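PDB 5ZCY: protein translation factor SUI1 homolog, which probably acts as an archaeal translation initiation factor (aIF1) of the SUI1 family, with an inferred role in binding mRNA. Local coordinates for residues F48-L61 with H78-F91. Sequence-based numbering, arbitrary orientation.
Sequences FDLEEIAKKLKAKL and HRDRIKKLLAELGF. With NO3 (nitrate ion), chain B.
Lys60 of helix 50-61 reaches across to Leu85 and Glu88 of segment 78-91. With CG anti to the carbonyl carbon, the extended chain carries NZ across to Glu88. CD rests on Leu85 CD2 at 3.8 Å, CE passes Glu88 OE1, and NZ closes a salt bridge to Glu88 OE1 at 2.8 Å. The ammonium meets that oxygen on its anti side, 32° out of the carboxylate plane; Leu85 O lies near NZ too, but at a poor hydrogen-bonding angle. One residue on, Leu61 forks: CD1 sits over a face of the His78 ring in a CH-pi contact, 3.9 Å from the centroid, while CD2 lies over the Arg81 guanidinium and against Leu85 CD1. His78 NE2 is hydrogen-bonded to Gln75 O. This is the SUI1 alpha/beta fold, whose two helices, their axes at 125°, pack on a mixed sheet: Ile53 touches Ile72 of strand 71-75, and Ile82 touches Val26 and Val98. Between the helices, Leu57 CD2 lies 3.9 Å from Leu85 CB. Leu89 inserts CD1 beside Ile53 CG2 and CD2 against CD of Lys56; the NZ of that lysine donates to O1 of a nitrate, probably from the crystallisation liquor. In the Schellman motif that ends the helix, Gly90 is the C-prime residue and Phe91 N returns to Leu86 O; the Phe91 ring turns its edge to the face of Phe48, planes at 86°, and receives Ile53 CD1 at its own rim, 4.0 Å from CZ.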
# COMPACT_ATOMS: atom_id res chain seq x y z
N PHE A 48 2.72 7.70 -10.93
CA PHE A 48 3.72 6.80 -10.32
C PHE A 48 3.56 5.40 -10.81
O PHE A 48 2.54 5.01 -11.26
CB PHE A 48 3.57 6.83 -8.77
CG PHE A 48 3.53 8.28 -8.21
CD1 PHE A 48 4.58 9.10 -8.42
CD2 PHE A 48 2.50 8.72 -7.53
CE1 PHE A 48 4.56 10.42 -7.98
CE2 PHE A 48 2.49 10.06 -7.04
CZ PHE A 48 3.51 10.82 -7.28
N ASP A 49 4.67 4.69 -10.79
CA ASP A 49 4.73 3.29 -11.30
C ASP A 49 4.38 2.37 -10.12
O ASP A 49 5.29 2.07 -9.24
CB ASP A 49 6.13 2.99 -11.79
CG ASP A 49 6.31 1.64 -12.31
OD1 ASP A 49 5.41 0.78 -12.21
OD2 ASP A 49 7.39 1.38 -12.85
N LEU A 50 3.13 1.90 -10.07
CA LEU A 50 2.76 1.06 -8.96
C LEU A 50 3.51 -0.25 -8.93
O LEU A 50 3.66 -0.81 -7.83
CB LEU A 50 1.29 0.73 -8.95
CG LEU A 50 0.37 1.92 -8.90
CD1 LEU A 50 -1.06 1.41 -8.73
CD2 LEU A 50 0.76 2.93 -7.86
N GLU A 51 3.93 -0.79 -10.09
CA GLU A 51 4.75 -2.02 -10.10
C GLU A 51 6.02 -1.84 -9.35
O GLU A 51 6.49 -2.68 -8.60
CB GLU A 51 5.05 -2.49 -11.54
CG GLU A 51 3.87 -2.97 -12.33
CD GLU A 51 4.20 -3.38 -13.81
OE1 GLU A 51 5.10 -2.82 -14.42
OE2 GLU A 51 3.57 -4.30 -14.33
N GLU A 52 6.64 -0.68 -9.57
CA GLU A 52 7.86 -0.40 -8.92
C GLU A 52 7.77 -0.24 -7.39
O GLU A 52 8.60 -0.70 -6.63
CB GLU A 52 8.53 0.87 -9.62
CG GLU A 52 9.74 1.34 -9.06
CD GLU A 52 10.37 2.63 -9.72
OE1 GLU A 52 9.66 3.54 -10.31
OE2 GLU A 52 11.54 2.67 -9.33
N ILE A 53 6.73 0.49 -7.04
CA ILE A 53 6.44 0.67 -5.59
C ILE A 53 6.11 -0.67 -4.97
O ILE A 53 6.66 -0.93 -3.88
CB ILE A 53 5.27 1.70 -5.38
CG1 ILE A 53 5.75 3.07 -5.92
CG2 ILE A 53 4.88 1.75 -3.91
CD1 ILE A 53 4.68 4.10 -6.04
N ALA A 54 5.35 -1.50 -5.65
CA ALA A 54 5.09 -2.85 -5.12
C ALA A 54 6.35 -3.62 -4.94
O ALA A 54 6.51 -4.27 -3.89
CB ALA A 54 4.11 -3.57 -5.95
N LYS A 55 7.24 -3.57 -5.92
CA LYS A 55 8.52 -4.31 -5.79
C LYS A 55 9.30 -3.86 -4.61
O LYS A 55 9.91 -4.67 -3.88
CB LYS A 55 9.23 -4.19 -7.16
CG LYS A 55 10.62 -4.76 -7.30
CD LYS A 55 11.33 -4.27 -8.60
CE LYS A 55 11.66 -2.77 -8.53
NZ LYS A 55 12.15 -2.19 -9.84
N LYS A 56 9.39 -2.56 -4.30
CA LYS A 56 10.12 -2.02 -3.23
C LYS A 56 9.51 -2.50 -1.90
O LYS A 56 10.20 -2.83 -0.97
CB LYS A 56 10.21 -0.52 -3.25
CG LYS A 56 11.10 -0.02 -4.41
CD LYS A 56 11.19 1.44 -4.33
CE LYS A 56 12.02 1.99 -5.55
NZ LYS A 56 12.06 3.45 -5.31
N LEU A 57 8.19 -2.43 -1.80
CA LEU A 57 7.57 -2.82 -0.52
C LEU A 57 7.73 -4.31 -0.35
O LEU A 57 7.97 -4.69 0.85
CB LEU A 57 6.08 -2.46 -0.65
CG LEU A 57 5.76 -0.99 -0.57
CD1 LEU A 57 4.27 -0.79 -0.88
CD2 LEU A 57 6.16 -0.24 0.66
N LYS A 58 7.59 -5.11 -1.37
CA LYS A 58 7.78 -6.63 -1.37
C LYS A 58 9.19 -6.93 -0.86
O LYS A 58 9.37 -7.87 -0.06
CB LYS A 58 7.54 -7.31 -2.72
CG LYS A 58 6.04 -7.37 -3.11
CD LYS A 58 5.80 -7.65 -4.57
CE LYS A 58 6.27 -9.05 -4.99
NZ LYS A 58 6.01 -9.19 -6.44
N ALA A 59 10.16 -6.18 -1.29
CA ALA A 59 11.54 -6.44 -0.88
C ALA A 59 11.74 -6.05 0.54
O ALA A 59 12.37 -6.84 1.30
CB ALA A 59 12.50 -5.69 -1.81
N LYS A 60 11.19 -4.93 1.03
CA LYS A 60 11.33 -4.49 2.35
C LYS A 60 10.69 -5.47 3.35
O LYS A 60 11.25 -5.73 4.40
CB LYS A 60 10.77 -3.09 2.62
CG LYS A 60 11.50 -1.91 1.95
CD LYS A 60 10.52 -0.73 1.79
CE LYS A 60 11.15 0.66 1.66
NZ LYS A 60 10.14 1.64 2.15
N LEU A 61 9.53 -6.04 2.96
CA LEU A 61 8.77 -6.93 3.86
C LEU A 61 9.08 -8.41 3.57
O LEU A 61 8.49 -9.28 4.28
CB LEU A 61 7.29 -6.61 3.60
CG LEU A 61 6.76 -5.31 4.03
CD1 LEU A 61 5.45 -4.93 3.40
CD2 LEU A 61 6.70 -5.16 5.60
N HIS A 78 0.16 -5.83 6.65
CA HIS A 78 1.32 -4.93 6.91
C HIS A 78 0.92 -3.62 7.35
O HIS A 78 1.65 -2.63 7.21
CB HIS A 78 2.25 -4.96 5.64
CG HIS A 78 2.74 -6.31 5.32
ND1 HIS A 78 3.55 -6.97 6.17
CD2 HIS A 78 2.35 -7.23 4.36
CE1 HIS A 78 3.75 -8.21 5.72
NE2 HIS A 78 3.05 -8.37 4.63
N ARG A 79 -0.31 -3.46 7.91
CA ARG A 79 -0.77 -2.21 8.43
C ARG A 79 0.13 -1.69 9.52
O ARG A 79 0.16 -0.47 9.71
CB ARG A 79 -2.22 -2.32 8.89
CG ARG A 79 -3.20 -2.59 7.76
CD ARG A 79 -4.59 -2.71 8.28
NE ARG A 79 -4.74 -3.95 9.04
CZ ARG A 79 -5.80 -4.21 9.77
NH1 ARG A 79 -6.78 -3.39 9.85
NH2 ARG A 79 -5.82 -5.35 10.46
N ASP A 80 0.83 -2.56 10.24
CA ASP A 80 1.67 -2.09 11.35
C ASP A 80 2.83 -1.23 10.84
O ASP A 80 3.28 -0.37 11.63
CB ASP A 80 2.23 -3.29 12.09
CG ASP A 80 2.78 -4.36 11.24
OD1 ASP A 80 2.81 -4.35 10.00
OD2 ASP A 80 3.43 -5.28 11.79
N ARG A 81 3.31 -1.46 9.64
CA ARG A 81 4.53 -0.83 9.17
C ARG A 81 4.24 0.05 7.92
O ARG A 81 5.19 0.74 7.51
CB ARG A 81 5.57 -1.81 8.77
CG ARG A 81 6.07 -2.60 9.97
CD ARG A 81 7.03 -3.67 9.56
NE ARG A 81 8.25 -3.10 8.98
CZ ARG A 81 9.18 -3.80 8.30
NH1 ARG A 81 9.08 -5.11 8.08
NH2 ARG A 81 10.20 -3.14 7.79
N ILE A 82 3.07 0.08 7.33
CA ILE A 82 2.88 0.65 6.01
C ILE A 82 3.07 2.15 6.00
O ILE A 82 3.59 2.65 4.99
CB ILE A 82 1.49 0.26 5.43
CG1 ILE A 82 1.42 0.50 3.92
CG2 ILE A 82 0.36 0.94 6.18
CD1 ILE A 82 2.46 -0.16 3.12
N LYS A 83 2.70 2.87 7.04
CA LYS A 83 2.90 4.35 7.02
C LYS A 83 4.38 4.65 7.00
O LYS A 83 4.82 5.52 6.21
CB LYS A 83 2.20 5.07 8.16
CG LYS A 83 0.72 5.06 8.04
CD LYS A 83 0.02 6.08 8.99
CE LYS A 83 -1.46 5.91 8.98
NZ LYS A 83 -2.16 6.85 9.90
N LYS A 84 5.20 3.96 7.77
CA LYS A 84 6.65 4.18 7.78
C LYS A 84 7.18 3.82 6.44
O LYS A 84 8.08 4.56 5.89
CB LYS A 84 7.32 3.36 8.89
CG LYS A 84 8.80 3.30 8.88
CD LYS A 84 9.37 4.67 9.02
CE LYS A 84 10.88 4.60 9.21
NZ LYS A 84 11.48 5.93 8.99
N LEU A 85 6.78 2.69 5.85
CA LEU A 85 7.39 2.28 4.62
C LEU A 85 7.02 3.23 3.50
O LEU A 85 7.86 3.52 2.63
CB LEU A 85 7.00 0.86 4.29
CG LEU A 85 7.49 -0.26 5.23
CD1 LEU A 85 6.87 -1.58 4.84
CD2 LEU A 85 9.02 -0.30 5.30
N LEU A 86 5.78 3.68 3.44
CA LEU A 86 5.42 4.66 2.40
C LEU A 86 6.10 5.99 2.63
O LEU A 86 6.48 6.67 1.62
CB LEU A 86 3.91 4.82 2.29
CG LEU A 86 3.22 3.58 1.71
CD1 LEU A 86 1.67 3.70 1.76
CD2 LEU A 86 3.61 3.32 0.28
N ALA A 87 6.32 6.35 3.87
CA ALA A 87 7.12 7.60 4.15
C ALA A 87 8.50 7.44 3.73
O ALA A 87 9.07 8.50 3.22
CB ALA A 87 7.03 7.92 5.64
N GLU A 88 9.12 6.27 3.74
CA GLU A 88 10.48 6.03 3.21
C GLU A 88 10.47 6.31 1.71
O GLU A 88 11.53 6.65 1.09
CB GLU A 88 11.03 4.63 3.50
CG GLU A 88 11.37 4.42 4.95
CD GLU A 88 11.69 2.96 5.26
OE1 GLU A 88 11.80 2.08 4.38
OE2 GLU A 88 11.85 2.73 6.47
N LEU A 89 9.32 6.13 1.06
CA LEU A 89 9.15 6.42 -0.35
C LEU A 89 8.57 7.81 -0.61
O LEU A 89 8.06 8.04 -1.70
CB LEU A 89 8.26 5.29 -1.03
CG LEU A 89 8.84 3.87 -0.85
CD1 LEU A 89 7.88 2.93 -1.56
CD2 LEU A 89 10.26 3.70 -1.38
N GLY A 90 8.64 8.65 0.41
CA GLY A 90 8.29 10.04 0.22
C GLY A 90 6.88 10.39 0.29
O GLY A 90 6.50 11.54 0.07
N PHE A 91 5.96 9.43 0.57
CA PHE A 91 4.54 9.80 0.71
C PHE A 91 4.30 10.49 2.04
O PHE A 91 4.76 10.05 3.06
CB PHE A 91 3.65 8.57 0.55
CG PHE A 91 3.70 8.04 -0.84
CD1 PHE A 91 2.91 8.54 -1.86
CD2 PHE A 91 4.53 6.99 -1.23
CE1 PHE A 91 2.98 8.08 -3.16
CE2 PHE A 91 4.62 6.53 -2.54
CZ PHE A 91 3.84 7.08 -3.52
N NO3 B . 8.90 4.67 -6.21
O1 NO3 B . 9.37 4.74 -5.18
O2 NO3 B . 7.93 5.51 -6.80
O3 NO3 B . 9.21 3.55 -6.89